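Long-range contacts in alpha-1,2-mannosidase (Bacteroides thetaiotaomicron, PDB 2WW2), which hydrolyses alpha-mannosides with inversion at the anomeric carbon, as a calcium-dependent enzyme of glycoside hydrolase family 92: residues E275-T280 with F659-L664; F342-P347 with L664-G669; Y652-P657 with N699-D704; K670-S675 with D704-G709. One frame throughout, in Å; residues are numbered along the deposited sequence.

Interaction 3 is the buried contact of the four; the others each have a buried side and one nearer solvent. Interactions 1, 2 and 4 converge on one mixed sheet of the catalytic domain: strand 661-665 pairs with strand 274-277 in interaction 1, meets helix 338-345 in interaction 2, and neighbours strand 671-675 of interaction 4. Interactions 3 and 4 share helix 703-707. Chemistry follows place. Interactions 1 and 3 join strands and rest on backbone hydrogen bonds, with waters joining polar groups on the Glu277 and Lys661 face of the former. Interactions 2 and 4 set helix against strand, through leucine, proline and phenylalanine, and water links their polar atoms.

Interaction 1: residues E275-T280 with F659-L664; sequences EAEGGT and FKKVTL
Lys660 and Lys661 both face Glu277 in a classic beta bulge, where strands 275-277 and 661-664 pair antiparallel at the edge of a mixed sheet in the catalytic domain. Beyond the non-hydrogen-bonded pair Ala276-Val662, Glu275 and Thr663 form a hydrogen-bonded pair, Glu275 N lying 2.8 Å from Thr663 O in a nearly straight bond (171°). Glu277 N likewise reaches Lys661 O at 2.8 Å, whereas the return bond from Lys661 N to Glu277 O is weak. Lys660 N binds Gly278 O, 3.0 Å away. Glycine suits both positions that follow: Gly278 has a positive phi (80°), and a CB on it would collide with Lys660 CB, as one on Gly279 would with Phe659 CD1. The Phe659 ring receives Ala276 CB over the centre of one face, 3.6 Å from its centroid, a CH-pi contact that a small methyl allows. Gly279 CA lies at the ring's edge, 3.7 Å from Phe659 CD1, and Phe287 meets the ring edge-to-face. An alanine at Phe659 would probably open a gap beside Ala276 CB and leave Phe287 without its aromatic partner. On the face bearing Glu277 and Lys661, the two side chains run side by side, yet Glu277 OE2 and Lys661 NZ stay 4.6 Å apart and one water bridges them. A second water donates to Glu277 OE2 and Glu275 O and accepts from Thr663 OG1 at 2.7 Å.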
# COMPACT_ATOMS: atom_id res chain seq x y z
N GLU A 275 -17.13 -20.05 32.50
CA GLU A 275 -17.55 -21.25 31.80
C GLU A 275 -18.22 -20.88 30.49
O GLU A 275 -19.34 -20.37 30.50
CB GLU A 275 -18.59 -22.01 32.61
CG GLU A 275 -18.13 -22.70 33.85
CD GLU A 275 -19.25 -23.61 34.39
OE1 GLU A 275 -19.91 -23.20 35.37
OE2 GLU A 275 -19.50 -24.68 33.81
N ALA A 276 -17.57 -21.18 29.37
CA ALA A 276 -18.15 -20.93 28.06
C ALA A 276 -18.85 -22.17 27.53
O ALA A 276 -18.28 -23.28 27.57
CB ALA A 276 -17.07 -20.48 27.08
N GLU A 277 -20.07 -22.00 27.02
CA GLU A 277 -20.87 -23.12 26.47
C GLU A 277 -21.52 -22.70 25.15
O GLU A 277 -21.92 -21.54 24.98
CB GLU A 277 -21.97 -23.55 27.46
CG GLU A 277 -21.49 -24.01 28.83
CD GLU A 277 -22.64 -24.29 29.79
OE1 GLU A 277 -23.36 -25.27 29.57
OE2 GLU A 277 -22.83 -23.51 30.75
N GLY A 278 -21.66 -23.64 24.23
CA GLY A 278 -22.35 -23.35 22.97
C GLY A 278 -21.43 -22.61 22.01
O GLY A 278 -21.67 -21.45 21.69
N GLY A 279 -20.36 -23.27 21.60
CA GLY A 279 -19.39 -22.69 20.67
C GLY A 279 -18.69 -23.85 19.99
O GLY A 279 -18.84 -25.00 20.43
N THR A 280 -17.93 -23.58 18.93
CA THR A 280 -17.16 -24.65 18.27
C THR A 280 -15.92 -25.03 19.11
O THR A 280 -15.49 -24.27 19.97
CB THR A 280 -16.67 -24.21 16.87
OG1 THR A 280 -15.76 -23.13 17.03
CG2 THR A 280 -17.86 -23.76 15.96
N PHE A 659 -20.30 -16.81 22.54
CA PHE A 659 -20.89 -18.13 22.83
C PHE A 659 -22.40 -18.05 23.07
O PHE A 659 -22.93 -16.96 23.26
CB PHE A 659 -20.21 -18.76 24.05
CG PHE A 659 -18.71 -19.01 23.85
CD1 PHE A 659 -18.28 -20.15 23.19
CD2 PHE A 659 -17.77 -18.09 24.31
CE1 PHE A 659 -16.89 -20.39 22.99
CE2 PHE A 659 -16.39 -18.31 24.13
CZ PHE A 659 -15.96 -19.47 23.47
N LYS A 660 -23.08 -19.20 23.08
CA LYS A 660 -24.49 -19.19 23.45
C LYS A 660 -24.66 -18.87 24.94
O LYS A 660 -25.71 -18.40 25.38
CB LYS A 660 -25.17 -20.53 23.09
CG LYS A 660 -25.38 -20.66 21.59
CD LYS A 660 -25.92 -22.02 21.20
CE LYS A 660 -26.00 -22.15 19.68
NZ LYS A 660 -26.90 -21.11 19.09
N LYS A 661 -23.59 -19.09 25.71
CA LYS A 661 -23.65 -18.85 27.15
C LYS A 661 -22.26 -18.75 27.78
O LYS A 661 -21.37 -19.56 27.49
CB LYS A 661 -24.44 -19.98 27.82
CG LYS A 661 -24.84 -19.68 29.26
CD LYS A 661 -25.46 -20.91 29.91
CE LYS A 661 -26.19 -20.53 31.16
NZ LYS A 661 -26.93 -21.71 31.72
N VAL A 662 -22.06 -17.75 28.64
CA VAL A 662 -20.90 -17.75 29.51
C VAL A 662 -21.42 -17.52 30.92
O VAL A 662 -22.37 -16.76 31.13
CB VAL A 662 -19.84 -16.65 29.18
CG1 VAL A 662 -18.91 -17.08 28.06
CG2 VAL A 662 -20.50 -15.33 28.88
N THR A 663 -20.80 -18.21 31.87
CA THR A 663 -21.13 -18.06 33.28
C THR A 663 -19.87 -17.66 34.02
O THR A 663 -18.85 -18.35 33.96
CB THR A 663 -21.65 -19.38 33.86
OG1 THR A 663 -22.82 -19.79 33.15
CG2 THR A 663 -22.00 -19.22 35.34
N LEU A 664 -19.93 -16.51 34.69
CA LEU A 664 -18.82 -16.03 35.46
C LEU A 664 -19.05 -16.40 36.93
O LEU A 664 -20.08 -16.04 37.51
CB LEU A 664 -18.69 -14.51 35.31
CG LEU A 664 -18.17 -13.96 33.97
CD1 LEU A 664 -19.24 -14.05 32.86
CD2 LEU A 664 -17.75 -12.52 34.16
O HOH W 1 -22.07 -21.03 30.87
O HOH W 2 -25.02 -23.73 32.23

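Interaction 2: residues F342-P347 with L664-G669; sequences FTLLYP and LHLPEG
Leu344 and Leu345, in the last turn of helix 338-345, pack against Leu664 and Leu666, where the end of strand 661-665 and the residues after it meet the helical part of the catalytic domain, probably an (alpha/alpha)6 barrel, as in the six-hairpin clan to which this family belongs. The apolar contacts come first. Leu344 holds CG anti to its backbone N (chi1 179°), which carries the branch toward the strand end; there CD2 lies 3.8 Å from Leu664 CD2, while Leu344 CD1 is 4.0 Å from Leu666 CD2. Leu345 offers a single branch to both partners. Its CD2 sits 3.7 Å from Leu666 CD2 and also touches Leu664 CB, the side chains of Leu345 and Leu664 crossing at about a right angle. Leucine suits this buried layer because it fills it with methyl groups and brings no polar side-chain atom. Nearer the surface, two prolines extend the apolar patch, Pro347 CG meeting Pro667 CG at 3.7 Å. Pro347 opens helix 347-364, a place where a missing N-H costs little, since first-turn amides have no carbonyl of their own helix to bind.

Contacts with backbone oxygen form the second group. Leu666 CD2 presses close to Leu344 O, at 3.3 Å. The polar link between the segments is indirect: Leu345 O, which also accepts from Arg273 NH1, takes a hydrogen bond from a water at 2.7 Å, and that same water donates to His665 O at 2.8 Å.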
# COMPACT_ATOMS: atom_id res chain seq x y z
N PHE A 342 -8.52 -9.42 36.13
CA PHE A 342 -8.25 -9.88 37.50
C PHE A 342 -9.23 -9.24 38.50
O PHE A 342 -9.78 -9.94 39.35
CB PHE A 342 -6.79 -9.59 37.96
CG PHE A 342 -5.72 -10.22 37.09
CD1 PHE A 342 -5.98 -11.39 36.36
CD2 PHE A 342 -4.45 -9.64 37.01
CE1 PHE A 342 -4.97 -11.96 35.55
CE2 PHE A 342 -3.46 -10.20 36.20
CZ PHE A 342 -3.72 -11.37 35.46
N THR A 343 -9.48 -7.94 38.39
CA THR A 343 -10.35 -7.30 39.38
C THR A 343 -11.73 -7.94 39.38
O THR A 343 -12.43 -7.88 40.39
CB THR A 343 -10.53 -5.76 39.14
OG1 THR A 343 -11.19 -5.55 37.89
CG2 THR A 343 -9.18 -5.04 39.16
N LEU A 344 -12.13 -8.53 38.25
CA LEU A 344 -13.47 -9.10 38.13
C LEU A 344 -13.50 -10.57 38.56
O LEU A 344 -14.26 -10.96 39.44
CB LEU A 344 -13.96 -8.98 36.67
CG LEU A 344 -15.36 -9.55 36.35
CD1 LEU A 344 -16.41 -8.93 37.28
CD2 LEU A 344 -15.72 -9.33 34.87
N LEU A 345 -12.66 -11.37 37.91
CA LEU A 345 -12.70 -12.82 38.08
C LEU A 345 -11.66 -13.39 39.07
O LEU A 345 -11.85 -14.49 39.59
CB LEU A 345 -12.53 -13.50 36.73
CG LEU A 345 -13.75 -13.49 35.80
CD1 LEU A 345 -13.32 -14.01 34.45
CD2 LEU A 345 -14.87 -14.36 36.34
N TYR A 346 -10.59 -12.64 39.31
CA TYR A 346 -9.49 -13.07 40.18
C TYR A 346 -9.07 -11.96 41.15
O TYR A 346 -7.89 -11.61 41.22
CB TYR A 346 -8.30 -13.54 39.32
CG TYR A 346 -8.72 -14.50 38.21
CD1 TYR A 346 -8.86 -15.86 38.46
CD2 TYR A 346 -9.00 -14.03 36.93
CE1 TYR A 346 -9.28 -16.74 37.45
CE2 TYR A 346 -9.42 -14.90 35.91
CZ TYR A 346 -9.54 -16.26 36.19
OH TYR A 346 -9.94 -17.15 35.21
N PRO A 347 -10.04 -11.40 41.90
CA PRO A 347 -9.72 -10.19 42.66
C PRO A 347 -8.74 -10.47 43.81
O PRO A 347 -8.12 -9.54 44.32
CB PRO A 347 -11.09 -9.73 43.19
CG PRO A 347 -11.91 -10.97 43.25
CD PRO A 347 -11.45 -11.77 42.04
N LEU A 664 -19.93 -16.51 34.69
CA LEU A 664 -18.82 -16.03 35.46
C LEU A 664 -19.05 -16.40 36.93
O LEU A 664 -20.08 -16.04 37.51
CB LEU A 664 -18.69 -14.51 35.31
CG LEU A 664 -18.17 -13.96 33.97
CD1 LEU A 664 -19.24 -14.05 32.86
CD2 LEU A 664 -17.75 -12.52 34.16
N HIS A 665 -18.11 -17.14 37.51
CA HIS A 665 -18.18 -17.57 38.90
C HIS A 665 -17.41 -16.59 39.73
O HIS A 665 -16.17 -16.61 39.77
CB HIS A 665 -17.64 -18.99 39.04
CG HIS A 665 -18.50 -20.00 38.35
ND1 HIS A 665 -19.80 -20.25 38.73
CD2 HIS A 665 -18.26 -20.79 37.27
CE1 HIS A 665 -20.32 -21.16 37.93
NE2 HIS A 665 -19.41 -21.50 37.03
N LEU A 666 -18.16 -15.70 40.37
CA LEU A 666 -17.59 -14.58 41.10
C LEU A 666 -17.51 -14.86 42.60
O LEU A 666 -17.99 -15.89 43.07
CB LEU A 666 -18.40 -13.31 40.80
CG LEU A 666 -18.45 -13.02 39.29
CD1 LEU A 666 -19.47 -11.96 38.94
CD2 LEU A 666 -17.08 -12.62 38.75
N PRO A 667 -16.85 -13.96 43.34
CA PRO A 667 -16.72 -14.17 44.79
C PRO A 667 -18.07 -14.32 45.51
O PRO A 667 -19.09 -13.80 45.06
CB PRO A 667 -16.01 -12.89 45.26
CG PRO A 667 -15.13 -12.52 44.05
CD PRO A 667 -16.03 -12.83 42.85
N GLU A 668 -18.03 -15.04 46.63
CA GLU A 668 -19.18 -15.20 47.53
C GLU A 668 -20.35 -15.92 46.88
O GLU A 668 -21.52 -15.64 47.15
CB GLU A 668 -19.55 -13.85 48.14
CG GLU A 668 -18.42 -13.39 49.06
CD GLU A 668 -18.49 -11.93 49.43
OE1 GLU A 668 -18.93 -11.12 48.59
OE2 GLU A 668 -18.11 -11.61 50.58
N GLY A 669 -19.99 -16.87 46.03
CA GLY A 669 -20.94 -17.75 45.37
C GLY A 669 -21.86 -17.04 44.41
O GLY A 669 -22.89 -17.59 44.06
O HOH W 3 -14.16 -15.00 40.99

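Interaction 3: residues Y652-P657 with N699-D704; sequences YAIGSP and NYLTHD
The rings of Tyr652 and His703 meet rim to rim, neither lying over the face of the other, though which way the imidazole is turned is uncertain. Their centroids are 5.9 Å apart and their planes differ by 29°, the two side chains running side by side in the same direction. His703 CA lies in the plane of the Tyr652 ring at its edge, 3.8 Å from Tyr652 CE2, and further along this rim Tyr652 CD2 comes as near to Leu701 O. The phenol oxygen has its polar partner in Lys394 NZ, which explains why a tyrosine rather than a phenylalanine suits this buried place, and Leu344 of helix 338-345 packs by the hydroxyl end of Tyr652. A leucine in place of Tyr652 would probably leave Lys394 NZ without this hydroxyl partner and take away the ring edge that His703 CA meets.

The backbones that carry these side chains belong in part to a small three-stranded antiparallel sheet, in which strands 652-654 and 700-702 pair. Tyr652 and Leu701 are a hydrogen-bonded pair: Tyr652 N reaches Leu701 O at 2.8 Å, and Leu701 N returns to Tyr652 O at 2.9 Å. Ile654 N then binds Asn699 O at 2.8 Å, almost straight at 178°, although the donor stands above the carbonyl plane. Between them Ala653 and Tyr700 form a non-hydrogen-bonded pair, where alanine's small side chain fits beside Tyr700 CB. Tyr700 CB lies 3.3 Å from Tyr652 O. Ile654 CD1 packs 3.9 Å from Leu701 CG. Thr702 ends the strand as N-cap of helix 703-707, its OG1 accepting from Glu705 N.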
# COMPACT_ATOMS: atom_id res chain seq x y z
N TYR A 652 -18.27 -1.65 32.14
CA TYR A 652 -17.80 -2.41 30.99
C TYR A 652 -18.75 -2.16 29.83
O TYR A 652 -19.95 -2.42 29.95
CB TYR A 652 -17.76 -3.91 31.34
CG TYR A 652 -16.97 -4.26 32.58
CD1 TYR A 652 -15.65 -4.69 32.48
CD2 TYR A 652 -17.53 -4.13 33.85
CE1 TYR A 652 -14.92 -5.01 33.60
CE2 TYR A 652 -16.81 -4.44 34.97
CZ TYR A 652 -15.50 -4.89 34.84
OH TYR A 652 -14.78 -5.19 35.97
N ALA A 653 -18.22 -1.65 28.70
CA ALA A 653 -19.04 -1.41 27.53
C ALA A 653 -19.44 -2.75 26.90
O ALA A 653 -18.63 -3.67 26.80
CB ALA A 653 -18.31 -0.53 26.51
N ILE A 654 -20.70 -2.84 26.49
CA ILE A 654 -21.24 -4.06 25.91
C ILE A 654 -20.88 -4.19 24.41
O ILE A 654 -21.00 -3.23 23.63
CB ILE A 654 -22.75 -4.19 26.20
CG1 ILE A 654 -22.93 -4.44 27.70
CG2 ILE A 654 -23.39 -5.37 25.39
CD1 ILE A 654 -24.34 -4.26 28.22
N GLY A 655 -20.39 -5.36 24.04
CA GLY A 655 -20.10 -5.64 22.64
C GLY A 655 -21.13 -6.62 22.14
O GLY A 655 -22.31 -6.30 22.02
N SER A 656 -20.68 -7.85 21.91
CA SER A 656 -21.55 -8.93 21.46
C SER A 656 -20.81 -10.21 21.81
O SER A 656 -19.63 -10.35 21.44
CB SER A 656 -21.78 -8.82 19.95
OG SER A 656 -22.45 -9.96 19.47
N PRO A 657 -21.46 -11.11 22.57
CA PRO A 657 -20.81 -12.32 23.08
C PRO A 657 -20.54 -13.30 21.95
O PRO A 657 -21.29 -13.31 20.94
CB PRO A 657 -21.86 -12.91 24.03
CG PRO A 657 -23.18 -12.47 23.43
CD PRO A 657 -22.90 -11.09 22.88
N ASN A 699 -25.73 0.58 27.08
CA ASN A 699 -24.64 -0.04 26.32
C ASN A 699 -23.45 -0.41 27.20
O ASN A 699 -22.33 -0.57 26.71
CB ASN A 699 -24.16 0.88 25.19
CG ASN A 699 -25.24 1.12 24.14
OD1 ASN A 699 -26.02 0.23 23.82
ND2 ASN A 699 -25.27 2.33 23.59
N TYR A 700 -23.71 -0.56 28.50
CA TYR A 700 -22.67 -0.93 29.46
C TYR A 700 -23.27 -1.60 30.69
O TYR A 700 -24.46 -1.40 31.01
CB TYR A 700 -21.86 0.30 29.88
CG TYR A 700 -22.66 1.32 30.65
CD1 TYR A 700 -22.57 1.40 32.04
CD2 TYR A 700 -23.52 2.20 29.99
CE1 TYR A 700 -23.33 2.34 32.75
CE2 TYR A 700 -24.27 3.13 30.69
CZ TYR A 700 -24.16 3.20 32.07
OH TYR A 700 -24.90 4.12 32.77
N LEU A 701 -22.45 -2.39 31.38
CA LEU A 701 -22.78 -2.98 32.67
C LEU A 701 -21.85 -2.38 33.71
O LEU A 701 -20.69 -2.13 33.42
CB LEU A 701 -22.52 -4.49 32.62
CG LEU A 701 -23.48 -5.39 31.85
CD1 LEU A 701 -22.91 -6.81 31.76
CD2 LEU A 701 -24.85 -5.42 32.52
N THR A 702 -22.35 -2.16 34.93
CA THR A 702 -21.44 -1.71 36.00
C THR A 702 -20.74 -2.92 36.60
O THR A 702 -21.25 -4.03 36.49
CB THR A 702 -22.18 -0.96 37.14
OG1 THR A 702 -23.02 -1.88 37.84
CG2 THR A 702 -23.02 0.19 36.57
N HIS A 703 -19.59 -2.70 37.23
CA HIS A 703 -18.93 -3.77 37.99
C HIS A 703 -19.87 -4.34 39.05
O HIS A 703 -19.95 -5.55 39.23
CB HIS A 703 -17.66 -3.25 38.64
CG HIS A 703 -16.76 -4.34 39.14
ND1 HIS A 703 -16.66 -4.68 40.48
CD2 HIS A 703 -15.92 -5.17 38.48
CE1 HIS A 703 -15.79 -5.66 40.62
NE2 HIS A 703 -15.33 -5.98 39.42
N ASP A 704 -20.61 -3.47 39.74
CA ASP A 704 -21.56 -3.94 40.77
C ASP A 704 -22.65 -4.82 40.18
O ASP A 704 -23.03 -5.83 40.79
CB ASP A 704 -22.20 -2.77 41.50
CG ASP A 704 -21.28 -2.21 42.58
OD1 ASP A 704 -20.20 -2.82 42.81
OD2 ASP A 704 -21.61 -1.17 43.18

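Interaction 4: residues K670-S675 with D704-G709; sequences KNFVVS and DELKQG
Phe672 of strand 671-675 lays its side chain across Leu706 of the short helix 703-707, a helix-on-strand packing beside the mixed sheet. Phe672 CB rests 3.7 Å from Leu706 O; CG, anti to the backbone N (chi1 -168°), continues toward the helix and meets Leu706 CD2. From there the ring splits its contacts. CD1 and CE1 run past the helix backbone, Phe672 CE1 lying 3.6 Å from Glu705 O. On the other rim Phe672 CD2 is 3.6 Å from Leu706 CD2, a methyl that sits over one face of the ring, offset toward the rim and 3.7 Å from the centroid, in a CH-pi contact. At the tip, Phe672 CZ is 4.1 Å from the same methyl and close to Leu701 CD1.

Beyond Leu706, Gly709 leaves the helix with positive phi (80°) and brings its CA to 3.2 Å from Asn671 O. Any CB there would collide with that oxygen, so glycine suits the turn into strand 710-717, which runs parallel to 671-675. Lys670 lays its methylenes over the helix end, CB 3.5 Å from Lys707 O, and a water bonded firmly to Gln708 O is only weakly held by Lys670 NZ. With no direct hydrogen bond between the segments, cohesion depends on ring and methyl packing, while the ammonium near the carbonyl end of the helix would probably find a mildly favourable field.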
# COMPACT_ATOMS: atom_id res chain seq x y z
N LYS A 670 -21.52 -15.83 43.97
CA LYS A 670 -22.35 -15.13 42.99
C LYS A 670 -21.97 -15.54 41.59
O LYS A 670 -20.78 -15.65 41.27
CB LYS A 670 -22.22 -13.61 43.12
CG LYS A 670 -22.43 -13.07 44.52
CD LYS A 670 -23.84 -13.34 45.04
CE LYS A 670 -24.01 -12.70 46.43
NZ LYS A 670 -25.25 -13.17 47.11
N ASN A 671 -22.97 -15.77 40.74
CA ASN A 671 -22.73 -16.13 39.35
C ASN A 671 -23.43 -15.14 38.43
O ASN A 671 -24.59 -14.78 38.66
CB ASN A 671 -23.26 -17.53 39.07
CG ASN A 671 -22.64 -18.56 40.00
OD1 ASN A 671 -21.43 -18.68 40.08
ND2 ASN A 671 -23.48 -19.29 40.73
N PHE A 672 -22.73 -14.68 37.40
CA PHE A 672 -23.37 -13.83 36.42
C PHE A 672 -23.36 -14.53 35.08
O PHE A 672 -22.30 -14.94 34.59
CB PHE A 672 -22.67 -12.47 36.30
CG PHE A 672 -23.48 -11.46 35.52
CD1 PHE A 672 -24.35 -10.61 36.16
CD2 PHE A 672 -23.41 -11.42 34.13
CE1 PHE A 672 -25.12 -9.70 35.45
CE2 PHE A 672 -24.17 -10.52 33.41
CZ PHE A 672 -25.04 -9.65 34.08
N VAL A 673 -24.53 -14.66 34.48
CA VAL A 673 -24.66 -15.33 33.18
C VAL A 673 -24.93 -14.35 32.05
O VAL A 673 -25.82 -13.51 32.15
CB VAL A 673 -25.80 -16.35 33.22
CG1 VAL A 673 -26.13 -16.89 31.79
CG2 VAL A 673 -25.46 -17.49 34.19
N VAL A 674 -24.16 -14.45 30.96
CA VAL A 674 -24.54 -13.76 29.73
C VAL A 674 -25.10 -14.85 28.83
O VAL A 674 -24.36 -15.70 28.33
CB VAL A 674 -23.36 -13.05 29.02
CG1 VAL A 674 -23.84 -12.42 27.70
CG2 VAL A 674 -22.72 -12.00 29.92
N SER A 675 -26.42 -14.87 28.64
CA SER A 675 -26.98 -15.87 27.72
C SER A 675 -27.41 -15.27 26.38
O SER A 675 -27.94 -14.16 26.30
CB SER A 675 -28.11 -16.67 28.39
OG SER A 675 -29.24 -15.85 28.56
N ASP A 704 -20.61 -3.47 39.74
CA ASP A 704 -21.56 -3.94 40.77
C ASP A 704 -22.65 -4.82 40.18
O ASP A 704 -23.03 -5.83 40.79
CB ASP A 704 -22.20 -2.77 41.50
CG ASP A 704 -21.28 -2.21 42.58
OD1 ASP A 704 -20.20 -2.82 42.81
OD2 ASP A 704 -21.61 -1.17 43.18
N GLU A 705 -23.14 -4.46 39.01
CA GLU A 705 -24.13 -5.31 38.35
C GLU A 705 -23.60 -6.73 38.12
O GLU A 705 -24.32 -7.70 38.32
CB GLU A 705 -24.61 -4.69 37.03
CG GLU A 705 -25.73 -3.68 37.27
CD GLU A 705 -26.00 -2.80 36.07
OE1 GLU A 705 -25.19 -2.76 35.12
OE2 GLU A 705 -27.06 -2.14 36.08
N LEU A 706 -22.35 -6.84 37.68
CA LEU A 706 -21.73 -8.16 37.52
C LEU A 706 -21.53 -8.89 38.85
O LEU A 706 -21.96 -10.04 39.01
CB LEU A 706 -20.37 -8.01 36.81
CG LEU A 706 -20.45 -7.66 35.31
CD1 LEU A 706 -19.09 -7.24 34.76
CD2 LEU A 706 -21.01 -8.83 34.52
N LYS A 707 -20.91 -8.19 39.79
CA LYS A 707 -20.47 -8.74 41.08
C LYS A 707 -21.62 -9.31 41.92
O LYS A 707 -21.43 -10.26 42.67
CB LYS A 707 -19.78 -7.61 41.86
CG LYS A 707 -18.67 -8.03 42.79
CD LYS A 707 -17.89 -6.80 43.33
CE LYS A 707 -18.49 -6.26 44.62
NZ LYS A 707 -19.76 -5.49 44.36
N GLN A 708 -22.80 -8.72 41.80
CA GLN A 708 -23.94 -9.17 42.61
C GLN A 708 -24.57 -10.43 42.03
O GLN A 708 -25.43 -11.06 42.67
CB GLN A 708 -24.98 -8.07 42.75
CG GLN A 708 -25.71 -7.74 41.47
CD GLN A 708 -26.66 -6.58 41.66
OE1 GLN A 708 -26.57 -5.86 42.66
NE2 GLN A 708 -27.58 -6.38 40.71
N GLY A 709 -24.13 -10.81 40.83
CA GLY A 709 -24.65 -11.98 40.16
C GLY A 709 -25.98 -11.69 39.49
O GLY A 709 -26.64 -10.69 39.78
O HOH W 4 -26.22 -10.51 45.30